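Local coordinates for protein glycogen synthase (Cyanobacterium sp. CLg1, PDB 6GNF) that is a bacterial glycogen synthase, a two-domain glycosyltransferase of the GT-B fold, modelled here with adenosine-5'-diphosphate and a glycan bound between its domains, at residues A[331-342]-A[415-425]. Residues are numbered along the deposited sequence; the frame is centred on the assembly and turned at random.
Sequences KKLCKVALQKEC and KLAHFITAGAD
Lys335 and Asp425 meet at about a right angle where helix 415-423 gives way to strand 426-429. A near-trans first torsion (chi1 -172°) and an extended chain beyond CG carry the lysine along Gly423 O to the carboxylate, where NZ meets the syn lone pair of Asp425 OD2 at 2.6 Å, a buried salt bridge. NZ and OD2 each have further hydrogen-bond partners: Pro348 O and Ile350 O accept from the ammonium, and Leu352 N donates to the carboxylate oxygen. One turn earlier, Lys331 spans the C-terminal end of helix 415-423: its NZ donates to Ala422 O at 2.8 Å from above the carbonyl plane, and Ala424 O lies 2.6 Å from the same nitrogen. The ammonium probably offsets the partial negative charge at the helix C-terminus, with Ala422 O in the last turn and Ala424 O just beyond.

Gly423 lets the backbones come together, its CA only 3.8 Å from that of Lys335; lacking a side chain, it packs its CA against Cys334 O and its carbonyl O against Lys335 CB. The isobutyl group of Leu338 forks over Phe419 O: CD1 turns to Ile420 CG1, 3.7 Å away, and to Phe419 CB, CD2 to the backbone at Gly423 and Ala424. Small Ala337 accepts the Phe419 ring obliquely, CB to CE2 4.1 Å. Between the helices a water donates to both Cys334 O and Phe419 O. At the outer end Glu341 crosses Lys415 at about a right angle in a long salt bridge, OE2 to NZ 3.5 Å, while its aliphatic CG rests on Leu416 CD1.

The segments cross at -131°, their axes 8.2 Å apart. Both helices pack on the parallel sheet of the C-terminal Rossmann-like domain of a GT-B glycosyltransferase, and Ala417 touches the bound ADP.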
loop_
_atom_site.group_PDB
_atom_site.type_symbol
_atom_site.label_atom_id
_atom_site.label_comp_id
_atom_site.label_asym_id
_atom_site.label_seq_id
_atom_site.Cartn_x
_atom_site.Cartn_y
_atom_site.Cartn_z
ATOM N N LYS A 331 -4.884 11.815 26.099
ATOM C CA LYS A 331 -5.461 12.080 24.790
ATOM C C LYS A 331 -6.034 13.488 24.689
ATOM O O LYS A 331 -6.000 14.079 23.617
ATOM C CB LYS A 331 -6.526 11.044 24.424
ATOM C CG LYS A 331 -6.663 10.847 22.925
ATOM C CD LYS A 331 -7.733 9.829 22.573
ATOM C CE LYS A 331 -7.635 9.408 21.116
ATOM N NZ LYS A 331 -7.897 10.529 20.180
ATOM N N LYS A 332 -6.567 14.019 25.786
ATOM C CA LYS A 332 -7.016 15.411 25.804
ATOM C C LYS A 332 -5.851 16.360 25.581
ATOM O O LYS A 332 -5.987 17.363 24.879
ATOM C CB LYS A 332 -7.724 15.770 27.113
ATOM C CG LYS A 332 -9.228 15.691 27.000
ATOM C CD LYS A 332 -9.927 15.967 28.316
ATOM C CE LYS A 332 -11.415 15.690 28.177
ATOM N NZ LYS A 332 -12.086 15.489 29.485
ATOM N N LEU A 333 -4.715 16.062 26.204
ATOM C CA LEU A 333 -3.532 16.898 26.042
ATOM C C LEU A 333 -3.060 16.839 24.590
ATOM O O LEU A 333 -2.743 17.865 23.993
ATOM C CB LEU A 333 -2.432 16.480 27.027
ATOM C CG LEU A 333 -1.186 17.375 27.166
ATOM C CD1 LEU A 333 -0.485 17.115 28.494
ATOM C CD2 LEU A 333 -0.190 17.184 26.031
ATOM N N CYS A 334 -3.053 15.643 24.010
ATOM C CA CYS A 334 -2.737 15.482 22.588
ATOM C C CYS A 334 -3.703 16.268 21.693
ATOM O O CYS A 334 -3.281 16.875 20.718
ATOM C CB CYS A 334 -2.739 14.005 22.203
ATOM S SG CYS A 334 -1.340 13.094 22.899
ATOM N N LYS A 335 -4.986 16.266 22.041
ATOM C CA LYS A 335 -5.992 17.020 21.287
ATOM C C LYS A 335 -5.690 18.517 21.289
ATOM O O LYS A 335 -5.661 19.156 20.235
ATOM C CB LYS A 335 -7.396 16.778 21.851
ATOM C CG LYS A 335 -8.507 17.381 21.005
ATOM C CD LYS A 335 -9.875 16.912 21.458
ATOM C CE LYS A 335 -10.975 17.550 20.630
ATOM N NZ LYS A 335 -12.309 16.973 20.956
ATOM N N VAL A 336 -5.520 19.081 22.479
ATOM C CA VAL A 336 -5.156 20.492 22.623
ATOM C C VAL A 336 -3.839 20.832 21.913
ATOM O O VAL A 336 -3.697 21.921 21.357
ATOM C CB VAL A 336 -5.129 20.890 24.119
ATOM C CG1 VAL A 336 -4.348 22.169 24.370
ATOM C CG2 VAL A 336 -6.542 20.932 24.685
ATOM N N ALA A 337 -2.882 19.906 21.930
ATOM C CA ALA A 337 -1.609 20.090 21.227
ATOM C C ALA A 337 -1.796 20.146 19.707
ATOM O O ALA A 337 -1.202 20.994 19.035
ATOM C CB ALA A 337 -0.636 18.979 21.593
ATOM N N LEU A 338 -2.618 19.244 19.177
ATOM C CA LEU A 338 -2.950 19.235 17.752
ATOM C C LEU A 338 -3.643 20.530 17.355
ATOM O O LEU A 338 -3.280 21.164 16.366
ATOM C CB LEU A 338 -3.862 18.049 17.426
ATOM C CG LEU A 338 -4.342 17.874 15.983
ATOM C CD1 LEU A 338 -3.171 17.710 15.026
ATOM C CD2 LEU A 338 -5.278 16.680 15.899
ATOM N N GLN A 339 -4.639 20.919 18.139
ATOM C CA GLN A 339 -5.382 22.146 17.888
ATOM C C GLN A 339 -4.452 23.347 17.782
ATOM O O GLN A 339 -4.554 24.122 16.827
ATOM C CB GLN A 339 -6.434 22.373 18.979
ATOM C CG GLN A 339 -7.608 21.416 18.860
ATOM C CD GLN A 339 -8.625 21.561 19.973
ATOM O OE1 GLN A 339 -8.292 21.932 21.094
ATOM N NE2 GLN A 339 -9.880 21.247 19.669
ATOM N N LYS A 340 -3.584 23.518 18.777
ATOM C CA LYS A 340 -2.617 24.612 18.762
ATOM C C LYS A 340 -1.650 24.509 17.586
ATOM O O LYS A 340 -1.355 25.505 16.938
ATOM C CB LYS A 340 -1.826 24.672 20.070
ATOM C CG LYS A 340 -0.621 25.598 19.993
ATOM C CD LYS A 340 -0.222 26.150 21.344
ATOM C CE LYS A 340 0.817 27.248 21.182
ATOM N NZ LYS A 340 2.055 26.738 20.529
ATOM N N GLU A 341 -1.144 23.314 17.324
ATOM C CA GLU A 341 -0.204 23.119 16.219
ATOM C C GLU A 341 -0.804 23.557 14.876
ATOM O O GLU A 341 -0.090 24.046 14.007
ATOM C CB GLU A 341 0.231 21.651 16.141
ATOM C CG GLU A 341 1.441 21.390 15.256
ATOM C CD GLU A 341 2.758 21.795 15.879
ATOM O OE1 GLU A 341 2.778 22.535 16.885
ATOM O OE2 GLU A 341 3.796 21.354 15.347
ATOM N N CYS A 342 -2.113 23.382 14.717
ATOM C CA CYS A 342 -2.785 23.637 13.445
ATOM C C CYS A 342 -3.428 25.019 13.366
ATOM O O CYS A 342 -4.059 25.354 12.371
ATOM C CB CYS A 342 -3.839 22.553 13.208
ATOM S SG CYS A 342 -3.127 20.898 13.005
ATOM N N LYS A 415 5.765 13.509 12.120
ATOM C CA LYS A 415 5.441 14.140 13.393
ATOM C C LYS A 415 3.976 14.591 13.443
ATOM O O LYS A 415 3.278 14.333 14.425
ATOM C CB LYS A 415 6.377 15.326 13.646
ATOM C CG LYS A 415 6.161 16.044 14.968
ATOM C CD LYS A 415 7.360 16.925 15.289
ATOM C CE LYS A 415 7.130 17.791 16.516
ATOM N NZ LYS A 415 6.229 18.944 16.232
ATOM N N LEU A 416 3.517 15.264 12.390
ATOM C CA LEU A 416 2.141 15.758 12.350
ATOM C C LEU A 416 1.142 14.607 12.186
ATOM O O LEU A 416 0.036 14.658 12.715
ATOM C CB LEU A 416 1.964 16.789 11.236
ATOM C CG LEU A 416 0.642 17.567 11.244
ATOM C CD1 LEU A 416 0.475 18.367 12.527
ATOM C CD2 LEU A 416 0.550 18.489 10.037
ATOM N N ALA A 417 1.528 13.570 11.455
ATOM C CA ALA A 417 0.699 12.373 11.351
ATOM C C ALA A 417 0.442 11.783 12.738
ATOM O O ALA A 417 -0.693 11.424 13.069
ATOM C CB ALA A 417 1.352 11.338 10.443
ATOM N N HIS A 418 1.490 11.727 13.556
ATOM C CA HIS A 418 1.381 11.211 14.912
ATOM C C HIS A 418 0.478 12.109 15.755
ATOM O O HIS A 418 -0.409 11.624 16.467
ATOM C CB HIS A 418 2.770 11.059 15.542
ATOM C CG HIS A 418 3.475 9.804 15.132
ATOM N ND1 HIS A 418 3.305 8.609 15.794
ATOM C CD2 HIS A 418 4.327 9.548 14.111
ATOM C CE1 HIS A 418 4.026 7.672 15.205
ATOM N NE2 HIS A 418 4.656 8.217 14.180
ATOM N N PHE A 419 0.692 13.416 15.671
ATOM C CA PHE A 419 -0.167 14.376 16.360
ATOM C C PHE A 419 -1.648 14.202 15.994
ATOM O O PHE A 419 -2.528 14.341 16.852
ATOM C CB PHE A 419 0.250 15.814 16.042
ATOM C CG PHE A 419 1.283 16.383 16.977
ATOM C CD1 PHE A 419 2.512 15.763 17.145
ATOM C CD2 PHE A 419 1.038 17.570 17.655
ATOM C CE1 PHE A 419 3.466 16.301 17.989
ATOM C CE2 PHE A 419 1.988 18.114 18.506
ATOM C CZ PHE A 419 3.204 17.476 18.670
ATOM N N ILE A 420 -1.923 13.933 14.719
ATOM C CA ILE A 420 -3.308 13.806 14.238
ATOM C C ILE A 420 -3.941 12.511 14.743
ATOM O O ILE A 420 -5.073 12.515 15.232
ATOM C CB ILE A 420 -3.386 13.876 12.697
ATOM C CG1 ILE A 420 -3.129 15.309 12.227
ATOM C CG2 ILE A 420 -4.752 13.419 12.192
ATOM C CD1 ILE A 420 -2.681 15.401 10.785
ATOM N N THR A 421 -3.203 11.412 14.625
ATOM C CA THR A 421 -3.686 10.107 15.055
ATOM C C THR A 421 -4.044 10.080 16.535
ATOM O O THR A 421 -5.036 9.462 16.908
ATOM C CB THR A 421 -2.640 9.019 14.781
ATOM O OG1 THR A 421 -2.233 9.096 13.414
ATOM C CG2 THR A 421 -3.197 7.633 15.061
ATOM N N ALA A 422 -3.214 10.714 17.362
ATOM C CA ALA A 422 -3.433 10.751 18.799
ATOM C C ALA A 422 -4.449 11.816 19.188
ATOM O O ALA A 422 -5.339 11.570 20.006
ATOM C CB ALA A 422 -2.117 10.996 19.520
ATOM N N GLY A 423 -4.352 12.987 18.565
ATOM C CA GLY A 423 -5.147 14.144 18.972
ATOM C C GLY A 423 -6.577 14.144 18.474
ATOM O O GLY A 423 -7.473 14.647 19.150
ATOM N N ALA A 424 -6.789 13.603 17.280
ATOM C CA ALA A 424 -8.110 13.595 16.667
ATOM C C ALA A 424 -9.056 12.657 17.404
ATOM O O ALA A 424 -8.630 11.650 17.974
ATOM C CB ALA A 424 -8.018 13.190 15.202
ATOM N N ASP A 425 -10.343 12.980 17.358
ATOM C CA ASP A 425 -11.380 12.094 17.877
ATOM C C ASP A 425 -11.751 11.059 16.837
ATOM O O ASP A 425 -12.085 9.923 17.172
ATOM C CB ASP A 425 -12.609 12.903 18.243
ATOM C CG ASP A 425 -12.324 13.893 19.328
ATOM O OD1 ASP A 425 -11.724 13.471 20.333
ATOM O OD2 ASP A 425 -12.695 15.080 19.175
HETATM O O HOH W 1 -1.452 15.460 19.193
#